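Long-range contact in NAD-dependent protein deacylase 2 (Archaeoglobus fulgidus, PDB 4TWJ), which removes acetyl and other acyl groups from protein lysines in an NAD-dependent reaction, acting on the chromatin protein Alba among its substrates: residues Glu2-Ala13 and Val238-Leu249. Sequence-based numbering, arbitrary orientation.
Sequences EDEIRKAAEILA and VLPKIVEEVKRL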
loop_
_atom_site.group_PDB
_atom_site.type_symbol
_atom_site.label_atom_id
_atom_site.label_comp_id
_atom_site.label_asym_id
_atom_site.label_seq_id
_atom_site.Cartn_x
_atom_site.Cartn_y
_atom_site.Cartn_z
ATOM N N GLU A 2 -10.628 -22.776 0.162
ATOM C CA GLU A 2 -11.425 -22.633 1.386
ATOM C C GLU A 2 -10.649 -23.038 2.636
ATOM O O GLU A 2 -10.729 -22.358 3.660
ATOM C CB GLU A 2 -12.727 -23.441 1.300
ATOM C CG GLU A 2 -13.677 -22.999 0.194
ATOM C CD GLU A 2 -14.241 -21.603 0.404
ATOM O OE1 GLU A 2 -14.248 -21.115 1.557
ATOM O OE2 GLU A 2 -14.687 -20.991 -0.590
ATOM N N ASP A 3 -9.907 -24.140 2.554
ATOM C CA ASP A 3 -9.075 -24.578 3.678
ATOM C C ASP A 3 -7.978 -23.555 3.987
ATOM O O ASP A 3 -7.664 -23.320 5.153
ATOM C CB ASP A 3 -8.471 -25.971 3.439
ATOM C CG ASP A 3 -7.592 -26.031 2.205
ATOM O OD1 ASP A 3 -6.471 -26.578 2.296
ATOM O OD2 ASP A 3 -8.021 -25.531 1.146
ATOM N N GLU A 4 -7.410 -22.947 2.944
ATOM C CA GLU A 4 -6.430 -21.871 3.122
ATOM C C GLU A 4 -7.078 -20.625 3.734
ATOM O O GLU A 4 -6.503 -19.999 4.627
ATOM C CB GLU A 4 -5.742 -21.511 1.796
ATOM C CG GLU A 4 -4.697 -22.522 1.328
ATOM C CD GLU A 4 -5.212 -23.521 0.303
ATOM O OE1 GLU A 4 -6.441 -23.648 0.132
ATOM O OE2 GLU A 4 -4.372 -24.190 -0.340
ATOM N N ILE A 5 -8.265 -20.270 3.247
ATOM C CA ILE A 5 -9.041 -19.165 3.819
ATOM C C ILE A 5 -9.322 -19.427 5.302
ATOM O O ILE A 5 -9.159 -18.533 6.133
ATOM C CB ILE A 5 -10.355 -18.923 3.032
ATOM C CG1 ILE A 5 -10.047 -18.218 1.707
ATOM C CG2 ILE A 5 -11.346 -18.090 3.842
ATOM C CD1 ILE A 5 -11.165 -18.286 0.686
ATOM N N ARG A 6 -9.730 -20.651 5.630
ATOM C CA ARG A 6 -9.990 -21.021 7.023
ATOM C C ARG A 6 -8.724 -20.980 7.881
ATOM O O ARG A 6 -8.779 -20.575 9.044
ATOM C CB ARG A 6 -10.647 -22.403 7.116
ATOM C CG ARG A 6 -12.108 -22.419 6.694
ATOM C CD ARG A 6 -12.811 -23.687 7.149
ATOM N NE ARG A 6 -12.201 -24.879 6.567
ATOM C CZ ARG A 6 -12.441 -25.346 5.341
ATOM N NH1 ARG A 6 -11.815 -26.442 4.922
ATOM N NH2 ARG A 6 -13.298 -24.733 4.526
ATOM N N LYS A 7 -7.597 -21.404 7.312
ATOM C CA LYS A 7 -6.310 -21.352 8.004
ATOM C C LYS A 7 -5.913 -19.909 8.298
ATOM O O LYS A 7 -5.466 -19.599 9.401
ATOM C CB LYS A 7 -5.216 -22.026 7.175
ATOM N N ALA A 8 -6.083 -19.031 7.313
ATOM C CA ALA A 8 -5.808 -17.606 7.510
ATOM C C ALA A 8 -6.708 -17.019 8.598
ATOM O O ALA A 8 -6.245 -16.260 9.443
ATOM C CB ALA A 8 -5.982 -16.840 6.208
ATOM N N ALA A 9 -7.992 -17.380 8.568
ATOM C CA ALA A 9 -8.958 -16.908 9.559
ATOM C C ALA A 9 -8.595 -17.365 10.973
ATOM O O ALA A 9 -8.685 -16.585 11.925
ATOM C CB ALA A 9 -10.359 -17.380 9.196
ATOM N N GLU A 10 -8.189 -18.627 11.102
ATOM C CA GLU A 10 -7.742 -19.169 12.387
ATOM C C GLU A 10 -6.554 -18.382 12.936
ATOM O O GLU A 10 -6.535 -18.011 14.113
ATOM C CB GLU A 10 -7.376 -20.654 12.265
ATOM C CG GLU A 10 -8.577 -21.589 12.240
ATOM C CD GLU A 10 -8.199 -23.050 12.048
ATOM O OE1 GLU A 10 -7.069 -23.442 12.421
ATOM O OE2 GLU A 10 -9.044 -23.816 11.532
ATOM N N ILE A 11 -5.572 -18.116 12.079
ATOM C CA ILE A 11 -4.402 -17.333 12.478
ATOM C C ILE A 11 -4.821 -15.950 12.978
ATOM O O ILE A 11 -4.383 -15.513 14.041
ATOM C CB ILE A 11 -3.378 -17.204 11.325
ATOM C CG1 ILE A 11 -2.663 -18.545 11.116
ATOM C CG2 ILE A 11 -2.353 -16.109 11.615
ATOM C CD1 ILE A 11 -1.920 -18.660 9.802
ATOM N N LEU A 12 -5.671 -15.272 12.215
ATOM C CA LEU A 12 -6.095 -13.918 12.564
ATOM C C LEU A 12 -6.949 -13.888 13.831
ATOM O O LEU A 12 -6.797 -12.995 14.662
ATOM C CB LEU A 12 -6.842 -13.272 11.395
ATOM C CG LEU A 12 -5.977 -12.943 10.175
ATOM C CD1 LEU A 12 -6.857 -12.570 8.992
ATOM C CD2 LEU A 12 -4.990 -11.824 10.491
ATOM N N ALA A 13 -7.832 -14.869 13.981
ATOM C CA ALA A 13 -8.702 -14.944 15.160
ATOM C C ALA A 13 -7.919 -15.161 16.460
ATOM O O ALA A 13 -8.319 -14.668 17.518
ATOM C CB ALA A 13 -9.745 -16.037 14.976
ATOM N N VAL A 238 -11.525 -12.814 -1.700
ATOM C CA VAL A 238 -10.893 -13.570 -0.621
ATOM C C VAL A 238 -11.033 -12.888 0.744
ATOM O O VAL A 238 -11.398 -13.538 1.720
ATOM C CB VAL A 238 -9.396 -13.829 -0.916
ATOM C CG1 VAL A 238 -8.698 -14.457 0.283
ATOM C CG2 VAL A 238 -9.241 -14.719 -2.146
ATOM N N LEU A 239 -10.740 -11.590 0.817
ATOM C CA LEU A 239 -10.683 -10.903 2.118
ATOM C C LEU A 239 -12.020 -10.883 2.871
ATOM O O LEU A 239 -12.038 -11.121 4.079
ATOM C CB LEU A 239 -10.111 -9.484 1.996
ATOM C CG LEU A 239 -8.600 -9.339 2.221
ATOM C CD1 LEU A 239 -8.273 -9.414 3.707
ATOM C CD2 LEU A 239 -7.808 -10.378 1.444
ATOM N N PRO A 240 -13.138 -10.597 2.174
ATOM C CA PRO A 240 -14.432 -10.716 2.858
ATOM C C PRO A 240 -14.712 -12.118 3.402
ATOM O O PRO A 240 -15.263 -12.245 4.495
ATOM C CB PRO A 240 -15.440 -10.334 1.771
ATOM C CG PRO A 240 -14.683 -9.398 0.893
ATOM C CD PRO A 240 -13.285 -9.963 0.850
ATOM N N LYS A 241 -14.323 -13.155 2.662
ATOM C CA LYS A 241 -14.511 -14.534 3.123
ATOM C C LYS A 241 -13.691 -14.825 4.376
ATOM O O LYS A 241 -14.164 -15.519 5.280
ATOM C CB LYS A 241 -14.166 -15.540 2.027
ATOM C CG LYS A 241 -15.151 -15.535 0.874
ATOM C CD LYS A 241 -14.758 -16.531 -0.202
ATOM C CE LYS A 241 -15.520 -16.266 -1.490
ATOM N NZ LYS A 241 -16.994 -16.343 -1.300
ATOM N N ILE A 242 -12.469 -14.297 4.423
ATOM C CA ILE A 242 -11.639 -14.410 5.621
ATOM C C ILE A 242 -12.326 -13.739 6.815
ATOM O O ILE A 242 -12.410 -14.332 7.892
ATOM C CB ILE A 242 -10.222 -13.819 5.415
ATOM C CG1 ILE A 242 -9.437 -14.668 4.411
ATOM C CG2 ILE A 242 -9.470 -13.769 6.739
ATOM C CD1 ILE A 242 -8.101 -14.077 4.011
ATOM N N VAL A 243 -12.830 -12.523 6.620
ATOM C CA VAL A 243 -13.502 -11.785 7.695
ATOM C C VAL A 243 -14.713 -12.568 8.217
ATOM O O VAL A 243 -14.892 -12.710 9.429
ATOM C CB VAL A 243 -13.945 -10.372 7.248
ATOM C CG1 VAL A 243 -14.816 -9.710 8.311
ATOM C CG2 VAL A 243 -12.731 -9.503 6.953
ATOM N N GLU A 244 -15.534 -13.084 7.305
ATOM C CA GLU A 244 -16.714 -13.855 7.708
ATOM C C GLU A 244 -16.322 -15.078 8.541
ATOM O O GLU A 244 -16.969 -15.378 9.546
ATOM C CB GLU A 244 -17.547 -14.266 6.486
ATOM C CG GLU A 244 -18.199 -13.097 5.753
ATOM C CD GLU A 244 -19.093 -12.243 6.641
ATOM O OE1 GLU A 244 -20.278 -12.601 6.814
ATOM O OE2 GLU A 244 -18.616 -11.205 7.160
ATOM N N GLU A 245 -15.249 -15.760 8.145
ATOM C CA GLU A 245 -14.761 -16.927 8.882
ATOM C C GLU A 245 -14.218 -16.537 10.258
ATOM O O GLU A 245 -14.465 -17.230 11.247
ATOM C CB GLU A 245 -13.689 -17.660 8.073
ATOM C CG GLU A 245 -13.188 -18.961 8.684
ATOM C CD GLU A 245 -14.219 -20.080 8.697
ATOM O OE1 GLU A 245 -15.299 -19.943 8.081
ATOM O OE2 GLU A 245 -13.936 -21.119 9.327
ATOM N N VAL A 246 -13.486 -15.430 10.320
ATOM C CA VAL A 246 -12.990 -14.915 11.596
ATOM C C VAL A 246 -14.161 -14.614 12.536
ATOM O O VAL A 246 -14.118 -14.961 13.713
ATOM C CB VAL A 246 -12.133 -13.645 11.404
ATOM C CG1 VAL A 246 -11.779 -13.014 12.743
ATOM C CG2 VAL A 246 -10.862 -13.966 10.624
ATOM N N LYS A 247 -15.207 -13.974 12.015
ATOM C CA LYS A 247 -16.391 -13.680 12.823
ATOM C C LYS A 247 -17.039 -14.965 13.343
ATOM O O LYS A 247 -17.443 -15.027 14.502
ATOM C CB LYS A 247 -17.403 -12.837 12.042
ATOM C CG LYS A 247 -16.974 -11.388 11.869
ATOM C CD LYS A 247 -17.896 -10.640 10.920
ATOM C CE LYS A 247 -17.432 -9.211 10.682
ATOM N NZ LYS A 247 -17.781 -8.306 11.806
ATOM N N ARG A 248 -17.110 -15.991 12.500
ATOM C CA ARG A 248 -17.659 -17.282 12.926
ATOM C C ARG A 248 -16.846 -17.905 14.060
ATOM O O ARG A 248 -17.409 -18.417 15.030
ATOM C CB ARG A 248 -17.747 -18.259 11.750
ATOM C CG ARG A 248 -18.786 -17.887 10.707
ATOM C CD ARG A 248 -18.924 -18.970 9.649
ATOM N NE ARG A 248 -19.648 -18.485 8.472
ATOM C CZ ARG A 248 -19.089 -18.046 7.342
ATOM N NH1 ARG A 248 -17.767 -18.028 7.180
ATOM N NH2 ARG A 248 -19.866 -17.626 6.348
ATOM N N LEU A 249 -15.521 -17.851 13.946
ATOM C CA LEU A 249 -14.642 -18.392 14.983
ATOM C C LEU A 249 -14.817 -17.660 16.311
ATOM O O LEU A 249 -14.652 -18.258 17.376
ATOM C CB LEU A 249 -13.177 -18.316 14.539
ATOM C CG LEU A 249 -12.808 -19.217 13.362
ATOM C CD1 LEU A 249 -11.445 -18.826 12.808
ATOM C CD2 LEU A 249 -12.827 -20.688 13.755
HETATM O O HOH W 1 -11.340 -21.381 10.292
#
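A9 fits as a knob into the hole formed by I242, E245, V246 and L249, its CB lying 3.3 Å from E245 CG and 3.7 Å from V246 CG2. I242 returns the fit among I5, A8, A9 and L12: its CG2 meets L12 CD1 at 3.7 Å, the side chains crossing near a right angle, while its CD1 reaches A8 CB. L249 CD1 covers the backbone at A9 O and touches A13 CB. With alanine at its centre, the interface brings the helix axes within 8.5 Å at a crossing of -55°. These are the first and last helices of the sirtuin Rossmann-fold domain, joined beside the parallel sheet, where A8 rests on I214 and V238 on V216. Beside A9, E245 CG stands anti to the backbone N (chi1 -175°) and the chain bends at chi2, which lays the carboxylate against R6 CG, 3.5 Å from OE2. A water donates to E245 OE2 (2.8 Å) and R6 O (3.0 Å), bridging the helices. R248 NH1 makes a long, bent salt bridge to E245 OE1 (3.3 Å) from the anti side. With an alanine here, the helices would probably lose their water bridge, R248 its mate and A9 its contact with CG.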